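Local atomic coordinates of crystal protein (Bacillus thuringiensis serovar dakota, PDB entry 2ZTB), a protein that recognizes cancer cells and, as a member of the aerolysin-type beta-pore-forming toxins, probably kills them by forming membrane pores. Residues V3-M9 / Y60-V65; F185-V191 / T222-R227; F132-V138 / V230-F236; V68-N72 / L126-K130. Numbering follows the deposited sequence.

Contact 1 of 4, residues V3-M9 / Y60-V65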
# COMPACT_ATOMS: atom_id res chain seq x y z
N VAL A 3 -1.58 11.89 -7.28
CA VAL A 3 -2.49 13.02 -6.99
C VAL A 3 -3.96 12.63 -7.21
O VAL A 3 -4.49 12.65 -8.33
CB VAL A 3 -2.16 14.31 -7.84
CG1 VAL A 3 -2.59 15.59 -7.06
CG2 VAL A 3 -0.65 14.36 -8.21
N ILE A 4 -4.62 12.28 -6.12
CA ILE A 4 -6.00 11.78 -6.17
C ILE A 4 -6.98 12.88 -5.74
O ILE A 4 -6.70 13.64 -4.82
CB ILE A 4 -6.12 10.47 -5.33
CG1 ILE A 4 -5.38 9.32 -6.03
CG2 ILE A 4 -7.59 10.10 -5.06
CD1 ILE A 4 -4.79 8.29 -5.09
N ARG A 5 -8.10 12.97 -6.44
CA ARG A 5 -9.13 13.94 -6.14
C ARG A 5 -10.48 13.39 -6.55
O ARG A 5 -10.78 13.28 -7.73
CB ARG A 5 -8.85 15.28 -6.84
CG ARG A 5 -9.87 16.38 -6.58
CD ARG A 5 -9.22 17.73 -6.83
NE ARG A 5 -10.15 18.85 -6.73
CZ ARG A 5 -10.41 19.53 -5.62
NH1 ARG A 5 -9.82 19.22 -4.47
NH2 ARG A 5 -11.27 20.55 -5.66
N GLU A 6 -11.30 13.03 -5.57
CA GLU A 6 -12.61 12.48 -5.88
C GLU A 6 -13.67 12.99 -4.92
O GLU A 6 -13.35 13.63 -3.92
CB GLU A 6 -12.57 10.93 -5.94
CG GLU A 6 -11.88 10.24 -4.78
CD GLU A 6 -11.85 8.72 -4.94
OE1 GLU A 6 -12.66 8.03 -4.27
OE2 GLU A 6 -11.02 8.21 -5.73
N TYR A 7 -14.93 12.72 -5.25
CA TYR A 7 -16.05 13.12 -4.44
C TYR A 7 -15.98 12.49 -3.05
O TYR A 7 -15.52 11.35 -2.87
CB TYR A 7 -17.37 12.74 -5.12
CG TYR A 7 -17.74 13.60 -6.31
CD1 TYR A 7 -17.36 14.94 -6.40
CD2 TYR A 7 -18.51 13.06 -7.35
CE1 TYR A 7 -17.72 15.73 -7.51
CE2 TYR A 7 -18.88 13.84 -8.45
CZ TYR A 7 -18.48 15.17 -8.53
OH TYR A 7 -18.85 15.92 -9.64
N LEU A 8 -16.42 13.26 -2.07
CA LEU A 8 -16.64 12.74 -0.73
C LEU A 8 -18.04 12.13 -0.74
O LEU A 8 -18.97 12.68 -1.35
CB LEU A 8 -16.50 13.86 0.30
CG LEU A 8 -16.63 13.48 1.79
CD1 LEU A 8 -15.44 12.66 2.27
CD2 LEU A 8 -16.84 14.74 2.65
N MET A 9 -18.19 10.97 -0.10
CA MET A 9 -19.47 10.28 -0.04
C MET A 9 -20.03 10.30 1.39
O MET A 9 -19.27 10.46 2.34
CB MET A 9 -19.31 8.84 -0.54
CG MET A 9 -18.61 8.70 -1.93
SD MET A 9 -19.65 9.33 -3.27
CE MET A 9 -20.95 8.08 -3.36
N TYR A 60 -19.69 21.36 -4.85
CA TYR A 60 -19.17 20.00 -4.70
C TYR A 60 -18.20 19.89 -3.54
O TYR A 60 -17.82 20.89 -2.93
CB TYR A 60 -18.51 19.53 -6.01
CG TYR A 60 -19.51 19.39 -7.13
CD1 TYR A 60 -19.66 20.39 -8.10
CD2 TYR A 60 -20.35 18.27 -7.20
CE1 TYR A 60 -20.59 20.27 -9.12
CE2 TYR A 60 -21.28 18.14 -8.20
CZ TYR A 60 -21.40 19.15 -9.16
OH TYR A 60 -22.33 19.00 -10.15
N CYS A 61 -17.83 18.66 -3.21
CA CYS A 61 -16.95 18.39 -2.08
C CYS A 61 -16.08 17.16 -2.37
O CYS A 61 -16.59 16.09 -2.74
CB CYS A 61 -17.77 18.21 -0.80
SG CYS A 61 -16.82 17.97 0.69
N TYR A 62 -14.78 17.34 -2.19
CA TYR A 62 -13.78 16.37 -2.62
C TYR A 62 -12.89 15.95 -1.48
O TYR A 62 -12.60 16.74 -0.59
CB TYR A 62 -12.89 16.95 -3.73
CG TYR A 62 -13.63 17.54 -4.90
CD1 TYR A 62 -13.96 18.90 -4.94
CD2 TYR A 62 -14.00 16.75 -5.99
CE1 TYR A 62 -14.63 19.46 -6.02
CE2 TYR A 62 -14.68 17.30 -7.08
CZ TYR A 62 -14.99 18.65 -7.09
OH TYR A 62 -15.66 19.19 -8.18
N LYS A 63 -12.50 14.68 -1.52
CA LYS A 63 -11.39 14.15 -0.74
C LYS A 63 -10.17 14.03 -1.68
O LYS A 63 -10.32 13.77 -2.88
CB LYS A 63 -11.76 12.81 -0.10
CG LYS A 63 -12.36 11.77 -1.06
CD LYS A 63 -12.44 10.41 -0.35
CE LYS A 63 -12.80 9.29 -1.29
NZ LYS A 63 -14.21 9.25 -1.77
N ASN A 64 -8.99 14.25 -1.12
CA ASN A 64 -7.75 14.35 -1.88
C ASN A 64 -6.66 13.59 -1.15
O ASN A 64 -6.61 13.59 0.07
CB ASN A 64 -7.28 15.81 -1.99
CG ASN A 64 -8.36 16.76 -2.50
OD1 ASN A 64 -9.19 17.26 -1.73
ND2 ASN A 64 -8.32 17.04 -3.78
N VAL A 65 -5.76 12.97 -1.92
CA VAL A 65 -4.52 12.42 -1.39
C VAL A 65 -3.42 13.37 -1.84
O VAL A 65 -3.37 13.77 -3.01
CB VAL A 65 -4.27 10.97 -1.90
CG1 VAL A 65 -2.99 10.38 -1.29
CG2 VAL A 65 -5.47 10.06 -1.59
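Strands 4-7 and 61-65 run antiparallel, with axes 4.5 Å apart at closest approach and at 154°. Strand 4-7 pairs with 61-90 alone and so forms an edge of the mostly beta body expected of an aerolysin-type fold. Glu6 and Lys63 are a hydrogen-bonded pair, Glu6 N to Lys63 O 3.0 Å and Lys63 N to Glu6 O 2.8 Å. Leu8 N, past the strand, reaches Cys61 O at 2.9 Å. From the face carrying Arg5 and Asn64, the guanidinium stacks on Tyr62, its CZ 4.2 Å from the ring centroid (off-centre cation-pi), and salt-bridges Asp192. Tyr7 joins Tyr60 and Tyr62 in an aromatic cluster, its ring near parallel to each but barely overlapping, centroids 5.5 Å apart. On the other face Ile4 CB meets Val65 CG2 at 3.8 Å. Glu6 OE2 bonds to Ser124 and OE1 to Thr123 N. Lys63, also paired with Glu12, sends NZ to Tyr7 O at 2.7 Å and, in a salt bridge weak as a hydrogen bond, to Glu6 OE1 at 3.2 Å.

Contact 2 of 4, residues F185-V191 / T222-R227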
# COMPACT_ATOMS: atom_id res chain seq x y z
N PHE A 185 5.42 4.66 3.90
CA PHE A 185 5.00 5.89 3.25
C PHE A 185 3.73 6.46 3.90
O PHE A 185 3.01 5.76 4.61
CB PHE A 185 4.86 5.71 1.73
CG PHE A 185 3.85 4.66 1.31
CD1 PHE A 185 2.48 4.95 1.27
CD2 PHE A 185 4.28 3.38 0.94
CE1 PHE A 185 1.54 3.98 0.88
CE2 PHE A 185 3.35 2.39 0.55
CZ PHE A 185 1.98 2.69 0.52
N SER A 186 3.50 7.74 3.69
CA SER A 186 2.28 8.39 4.16
C SER A 186 1.97 9.53 3.21
O SER A 186 2.82 9.95 2.43
CB SER A 186 2.41 8.88 5.61
OG SER A 186 3.45 9.83 5.74
N ALA A 187 0.72 9.98 3.25
CA ALA A 187 0.26 11.13 2.49
C ALA A 187 -0.89 11.76 3.27
O ALA A 187 -1.70 11.04 3.87
CB ALA A 187 -0.21 10.70 1.12
N PRO A 188 -0.96 13.11 3.29
CA PRO A 188 -2.12 13.75 3.89
C PRO A 188 -3.38 13.53 3.03
O PRO A 188 -3.30 13.55 1.80
CB PRO A 188 -1.73 15.23 3.90
CG PRO A 188 -0.73 15.37 2.76
CD PRO A 188 0.02 14.08 2.75
N ILE A 189 -4.50 13.27 3.70
CA ILE A 189 -5.81 13.32 3.06
C ILE A 189 -6.45 14.66 3.44
O ILE A 189 -6.44 15.04 4.61
CB ILE A 189 -6.75 12.20 3.57
CG1 ILE A 189 -6.10 10.79 3.48
CG2 ILE A 189 -8.13 12.30 2.89
CD1 ILE A 189 -6.08 10.20 2.11
N THR A 190 -7.02 15.36 2.46
CA THR A 190 -7.68 16.64 2.73
C THR A 190 -9.04 16.72 2.06
O THR A 190 -9.23 16.24 0.94
CB THR A 190 -6.84 17.85 2.28
OG1 THR A 190 -6.66 17.81 0.86
CG2 THR A 190 -5.47 17.88 2.98
N VAL A 191 -9.99 17.33 2.77
CA VAL A 191 -11.32 17.55 2.22
C VAL A 191 -11.55 19.06 1.99
O VAL A 191 -11.24 19.89 2.85
CB VAL A 191 -12.43 16.90 3.11
CG1 VAL A 191 -13.80 17.47 2.80
CG2 VAL A 191 -12.43 15.38 2.93
N THR A 222 -11.52 17.88 8.67
CA THR A 222 -11.50 17.86 7.21
C THR A 222 -10.20 17.24 6.69
O THR A 222 -9.86 17.40 5.52
CB THR A 222 -11.68 19.27 6.60
OG1 THR A 222 -10.70 20.15 7.17
CG2 THR A 222 -13.10 19.80 6.85
N SER A 223 -9.48 16.55 7.57
CA SER A 223 -8.29 15.85 7.13
C SER A 223 -8.15 14.46 7.72
O SER A 223 -8.78 14.12 8.72
CB SER A 223 -7.03 16.68 7.40
OG SER A 223 -6.90 16.97 8.76
N GLY A 224 -7.30 13.66 7.08
CA GLY A 224 -6.91 12.36 7.58
C GLY A 224 -5.54 12.01 7.03
O GLY A 224 -4.83 12.88 6.52
N THR A 225 -5.18 10.72 7.12
CA THR A 225 -3.83 10.26 6.78
C THR A 225 -3.86 8.91 6.05
O THR A 225 -4.54 7.98 6.46
CB THR A 225 -2.94 10.15 8.04
OG1 THR A 225 -3.02 11.36 8.79
CG2 THR A 225 -1.47 9.89 7.68
N LEU A 226 -3.11 8.85 4.96
CA LEU A 226 -2.85 7.59 4.27
C LEU A 226 -1.51 7.06 4.79
O LEU A 226 -0.61 7.83 5.07
CB LEU A 226 -2.83 7.80 2.76
CG LEU A 226 -2.50 6.60 1.85
CD1 LEU A 226 -3.30 6.71 0.56
CD2 LEU A 226 -1.02 6.55 1.52
N ARG A 227 -1.42 5.74 4.97
CA ARG A 227 -0.18 5.08 5.38
C ARG A 227 -0.02 3.78 4.64
O ARG A 227 -0.98 3.20 4.14
CB ARG A 227 -0.15 4.81 6.89
CG ARG A 227 -0.11 6.08 7.72
CD ARG A 227 0.11 5.81 9.18
NE ARG A 227 0.09 7.07 9.92
CZ ARG A 227 1.18 7.76 10.27
NH1 ARG A 227 2.40 7.31 9.96
NH2 ARG A 227 1.05 8.91 10.95
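This is a regular antiparallel strand pairing in the interior of the sheet, joining 185-191 to the start of strand 223-247. Each strand has another neighbour on its far edge: Ser186 and Pro188 bond through their backbones to Gln69 and Gly66, while Thr225 and Arg227 bond to Thr117 and Ser115. Five backbone hydrogen bonds tie the two segments together. Ala187 and Leu226 exchange a pair (Ala187 N to Leu226 O 3.1 Å, Leu226 N to Ala187 O 2.8 Å), as do Ile189 and Gly224 (Ile189 N to Gly224 O 2.9 Å, Gly224 N to Ile189 O 3.0 Å), and Val191 N donates to Thr222 O at 2.8 Å. Pro188, lacking an N-H, stands opposite Thr225 in a non-hydrogen-bonded pair and so costs this ladder nothing. Such long twisted strands form the elongated body of aerolysin-type toxins, and here the two faces differ sharply. Ser186, Pro188, Thr190, Ser223, Thr225 and Arg227 line the more open face. Ala187, Ile189 and Leu226 line the buried one, covered by Phe120, Phe122, Ile144 and Leu126. Ile189 leans along the partner strand past Gly224, bringing CD1 to 4.1 Å from Leu226 CB and CG1 to 3.8 Å from Thr225 N. Further along, the edge of the Phe185 ring meets the same leucine, CE1 to Leu226 CD2 at 3.7 Å.

Contact 3 of 4, residues F132-V138 / V230-F236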
# COMPACT_ATOMS: atom_id res chain seq x y z
N PHE A 132 14.94 0.44 -4.47
CA PHE A 132 15.66 -0.23 -3.40
C PHE A 132 17.12 -0.49 -3.81
O PHE A 132 17.39 -0.85 -4.96
CB PHE A 132 14.97 -1.55 -3.06
CG PHE A 132 13.66 -1.39 -2.33
CD1 PHE A 132 12.46 -1.79 -2.92
CD2 PHE A 132 13.62 -0.85 -1.04
CE1 PHE A 132 11.24 -1.68 -2.26
CE2 PHE A 132 12.40 -0.73 -0.36
CZ PHE A 132 11.21 -1.14 -0.97
N GLU A 133 18.04 -0.30 -2.87
CA GLU A 133 19.46 -0.50 -3.11
C GLU A 133 19.76 -1.88 -3.70
O GLU A 133 20.42 -1.99 -4.75
CB GLU A 133 20.26 -0.29 -1.83
CG GLU A 133 21.74 -0.64 -1.96
CD GLU A 133 22.50 -0.43 -0.67
OE1 GLU A 133 22.11 0.48 0.11
OE2 GLU A 133 23.50 -1.17 -0.45
N ILE A 134 19.28 -2.92 -3.03
CA ILE A 134 19.52 -4.30 -3.43
C ILE A 134 18.48 -4.78 -4.45
O ILE A 134 18.84 -5.27 -5.53
CB ILE A 134 19.58 -5.25 -2.18
CG1 ILE A 134 20.75 -4.85 -1.27
CG2 ILE A 134 19.67 -6.73 -2.62
CD1 ILE A 134 20.74 -5.47 0.10
N GLY A 135 17.20 -4.60 -4.13
CA GLY A 135 16.13 -5.09 -4.97
C GLY A 135 15.84 -4.33 -6.26
O GLY A 135 15.24 -4.89 -7.17
N GLY A 136 16.24 -3.07 -6.34
CA GLY A 136 15.97 -2.28 -7.53
C GLY A 136 14.61 -1.60 -7.51
O GLY A 136 13.97 -1.50 -6.46
N GLU A 137 14.18 -1.13 -8.68
CA GLU A 137 12.94 -0.36 -8.80
C GLU A 137 11.71 -1.25 -8.70
O GLU A 137 11.61 -2.28 -9.36
CB GLU A 137 12.86 0.48 -10.07
CG GLU A 137 11.67 1.46 -10.02
CD GLU A 137 11.25 2.03 -11.37
OE1 GLU A 137 12.12 2.57 -12.10
OE2 GLU A 137 10.04 1.97 -11.68
N VAL A 138 10.78 -0.79 -7.86
CA VAL A 138 9.49 -1.42 -7.63
C VAL A 138 8.40 -0.35 -7.88
O VAL A 138 8.51 0.78 -7.41
CB VAL A 138 9.44 -1.97 -6.18
CG1 VAL A 138 8.05 -2.33 -5.76
CG2 VAL A 138 10.37 -3.19 -6.04
N VAL A 230 6.04 -0.41 1.47
CA VAL A 230 6.49 -1.10 0.26
C VAL A 230 7.71 -1.96 0.63
O VAL A 230 8.70 -1.45 1.14
CB VAL A 230 6.71 -0.12 -0.93
CG1 VAL A 230 7.63 1.03 -0.56
CG2 VAL A 230 7.20 -0.86 -2.17
N THR A 231 7.56 -3.28 0.46
CA THR A 231 8.58 -4.28 0.76
C THR A 231 9.09 -5.00 -0.51
O THR A 231 8.36 -5.12 -1.51
CB THR A 231 8.08 -5.30 1.77
OG1 THR A 231 7.69 -4.62 2.97
CG2 THR A 231 9.17 -6.30 2.14
N ASN A 232 10.36 -5.39 -0.49
CA ASN A 232 10.96 -6.20 -1.55
C ASN A 232 11.81 -7.26 -0.86
O ASN A 232 12.56 -6.94 0.07
CB ASN A 232 11.78 -5.33 -2.53
CG ASN A 232 12.19 -6.10 -3.80
OD1 ASN A 232 11.51 -6.05 -4.82
ND2 ASN A 232 13.31 -6.81 -3.74
N VAL A 233 11.61 -8.52 -1.24
CA VAL A 233 12.43 -9.64 -0.74
C VAL A 233 13.19 -10.24 -1.93
O VAL A 233 12.59 -10.65 -2.93
CB VAL A 233 11.62 -10.70 0.08
CG1 VAL A 233 12.54 -11.76 0.70
CG2 VAL A 233 10.83 -10.02 1.22
N SER A 234 14.52 -10.21 -1.85
CA SER A 234 15.37 -10.73 -2.92
C SER A 234 16.63 -11.40 -2.38
O SER A 234 17.01 -11.20 -1.21
CB SER A 234 15.71 -9.64 -3.94
OG SER A 234 16.49 -8.60 -3.35
N SER A 235 17.23 -12.23 -3.21
CA SER A 235 18.44 -12.94 -2.83
C SER A 235 19.61 -12.25 -3.50
O SER A 235 19.46 -11.67 -4.58
CB SER A 235 18.36 -14.41 -3.21
OG SER A 235 18.27 -14.54 -4.61
N PHE A 236 20.76 -12.27 -2.83
CA PHE A 236 22.01 -11.67 -3.30
C PHE A 236 23.20 -12.37 -2.64
O PHE A 236 23.02 -13.22 -1.77
CB PHE A 236 22.01 -10.15 -3.04
CG PHE A 236 22.05 -9.76 -1.58
CD1 PHE A 236 23.16 -9.11 -1.05
CD2 PHE A 236 20.97 -10.03 -0.73
CE1 PHE A 236 23.22 -8.75 0.29
CE2 PHE A 236 21.02 -9.66 0.63
CZ PHE A 236 22.15 -9.02 1.13
O HOH W 1 14.24 -7.52 -6.88
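The tip of the beta-hairpin formed by strands 126-132 and 136-142 rests on strand 230-236; in aerolysin-type toxins a hairpin of this kind is thought to open out and build the pore, and this one probably corresponds to it. The turn is closed within its own segment by Phe132 N to Gly136 O and Gly136 N to Phe132 O, both 2.9 Å, with Glu133, Ile134 and Gly135 between them. Glu133 touches a bound lutetium ion. Gly136, at phi 86° and psi -165°, has a backbone that would jam a CB against the carbonyl O of Gly135. Apolar contacts do most of the joining. Val138 CG1 and Phe132 CE1 approach Val230 CG2 at 4.0 and 4.1 Å, and Phe132 CD1 lies 3.6 Å from Asn232 CB. At the other end, Ile134 CD1 sits over the face of the Phe236 ring, 4.2 Å from its centroid, a CH-pi contact. Separately, the Phe132 ring edge approaches a backbone carbonyl, CZ 3.3 Å from Val230 O. Shape matters at Gly135, where a CB would clash with Asn232 ND2. Polar links run mainly to neighbours: Glu181 accepts from the backbone N atoms of Ile134 and Gly135, and Asn232 OD1 bonds to Ser110. One water bridges the segments, donating to Gly135 O at 2.8 Å and accepting weakly from Asn232 ND2 at 3.4 Å.

Contact 4 of 4, residues V68-N72 / L126-K130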
# COMPACT_ATOMS: atom_id res chain seq x y z
N VAL A 68 2.86 11.60 -1.62
CA VAL A 68 3.35 10.48 -0.84
C VAL A 68 4.80 10.73 -0.42
O VAL A 68 5.65 11.02 -1.26
CB VAL A 68 3.28 9.16 -1.68
CG1 VAL A 68 3.81 7.96 -0.88
CG2 VAL A 68 1.85 8.90 -2.16
N GLN A 69 5.07 10.66 0.89
CA GLN A 69 6.44 10.74 1.38
C GLN A 69 6.88 9.37 1.86
O GLN A 69 6.14 8.69 2.56
CB GLN A 69 6.58 11.76 2.52
CG GLN A 69 5.89 13.12 2.28
CD GLN A 69 6.64 14.06 1.34
OE1 GLN A 69 6.09 15.08 0.91
NE2 GLN A 69 7.89 13.73 1.02
N TYR A 70 8.09 8.98 1.47
CA TYR A 70 8.64 7.68 1.81
C TYR A 70 9.71 7.80 2.89
O TYR A 70 10.46 8.78 2.93
CB TYR A 70 9.27 7.03 0.57
CG TYR A 70 8.31 6.76 -0.56
CD1 TYR A 70 7.95 7.77 -1.46
CD2 TYR A 70 7.77 5.49 -0.75
CE1 TYR A 70 7.07 7.52 -2.51
CE2 TYR A 70 6.90 5.23 -1.79
CZ TYR A 70 6.55 6.24 -2.66
OH TYR A 70 5.70 5.97 -3.70
N VAL A 71 9.77 6.81 3.77
CA VAL A 71 10.80 6.73 4.80
C VAL A 71 11.34 5.32 4.79
O VAL A 71 10.59 4.37 5.01
CB VAL A 71 10.26 7.09 6.21
CG1 VAL A 71 11.39 7.09 7.24
CG2 VAL A 71 9.57 8.44 6.20
N ASN A 72 12.63 5.19 4.53
CA ASN A 72 13.34 3.92 4.57
C ASN A 72 13.32 3.27 5.95
O ASN A 72 13.57 3.93 6.97
CB ASN A 72 14.80 4.11 4.16
CG ASN A 72 15.03 3.95 2.66
OD1 ASN A 72 14.31 3.22 1.98
ND2 ASN A 72 16.07 4.61 2.15
N LEU A 126 -3.59 4.22 -6.32
CA LEU A 126 -2.48 5.01 -5.83
C LEU A 126 -1.18 4.50 -6.46
O LEU A 126 -0.90 3.29 -6.45
CB LEU A 126 -2.43 4.92 -4.31
CG LEU A 126 -1.27 5.60 -3.58
CD1 LEU A 126 -1.45 7.10 -3.59
CD2 LEU A 126 -1.14 5.07 -2.16
N SER A 127 -0.39 5.41 -7.01
CA SER A 127 0.91 5.07 -7.57
C SER A 127 1.99 5.08 -6.50
O SER A 127 2.20 6.09 -5.81
CB SER A 127 1.27 5.99 -8.72
OG SER A 127 0.34 5.87 -9.78
N ILE A 128 2.64 3.93 -6.35
CA ILE A 128 3.74 3.74 -5.41
C ILE A 128 4.98 3.30 -6.20
O ILE A 128 4.96 2.32 -6.95
CB ILE A 128 3.37 2.72 -4.27
CG1 ILE A 128 2.24 3.27 -3.37
CG2 ILE A 128 4.58 2.34 -3.42
CD1 ILE A 128 2.57 4.62 -2.66
N LYS A 129 6.06 4.06 -6.04
CA LYS A 129 7.33 3.77 -6.67
C LYS A 129 8.47 3.94 -5.67
O LYS A 129 8.58 4.97 -5.02
CB LYS A 129 7.55 4.68 -7.87
CG LYS A 129 6.69 4.34 -9.08
CD LYS A 129 6.60 5.49 -10.08
CE LYS A 129 6.57 4.98 -11.52
NZ LYS A 129 7.71 4.06 -11.80
N LYS A 130 9.31 2.92 -5.56
CA LYS A 130 10.46 2.97 -4.67
C LYS A 130 11.66 2.27 -5.30
O LYS A 130 11.55 1.15 -5.79
CB LYS A 130 10.10 2.34 -3.31
CG LYS A 130 11.26 2.12 -2.35
CD LYS A 130 11.75 3.42 -1.74
CE LYS A 130 13.13 3.22 -1.13
NZ LYS A 130 13.52 4.38 -0.28
O HOH W 2 4.78 8.03 -5.08
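Two strands from different sheets face one another here, 69-72 and 126-130, their axes 9.3 Å apart at closest approach and inclined at 36°, too distant for backbone pairing, so side chains span the gap. Tyr70 supplies one direct polar link. Its OH accepts from Lys129 N at 3.0 Å, serving an amide that points outward from the hairpin, whereas the backbones of Leu126, Ile128 and Lys130 bond to Thr142, Phe140 and Val138 in the hairpin's other strand. A water 2.6 Å from Tyr70 OH continues the chain by donating weakly to Ser127 O at 3.3 Å. The second direct link is Lys130 NZ to Asn72 OD1, 2.7 Å, from a lysine reaching across the gap. Lys129 turns its ammonium elsewhere, to a salt bridge with Glu137. Beside these lies an apolar strip: Val68 CG2 meets Leu126 CD1 and Val68 CG1 meets Ile128 CD1, both at 4.0 Å, and the edge of the Tyr70 ring brings CE2 to 4.0 Å from Ile128 CG2. The contact lies along one flank of the hairpin, which is probably the pore-forming element, as in other aerolysin-type toxins. Around it, strand 168-199 supplies Phe185, touching Val68 and Ile128, and Ala183, touching Asn72 and Lys130, while strand 223-247 packs Leu226 on Leu126 and Val230 on Ile128 and Lys130.

The four contacts are strung along the toxin's long axis. Contacts 1 and 3 lie on opposite sides of the chain's centre, with their centres about 33 Å apart. Contacts 1 and 2, centres about 11 Å apart, are parts of one sheet, joined by a backbone hydrogen bond from Thr190 N to Asn64 O at 3.0 Å, and contact 2 joins contact 4 through another, Gln69 N to Ser186 O at 2.8 Å. Contacts 3 and 4, centres about 14 Å apart, hold successive parts of the same hairpin against the main sheet, and the backbone hydrogen bond Val138 N to Lys130 O, 2.9 Å, connects them. Bound lutetium lies near contact 3, about 5 Å from the Phe236 side chain; the nearest to the Asn72 side chain is about 13 Å away.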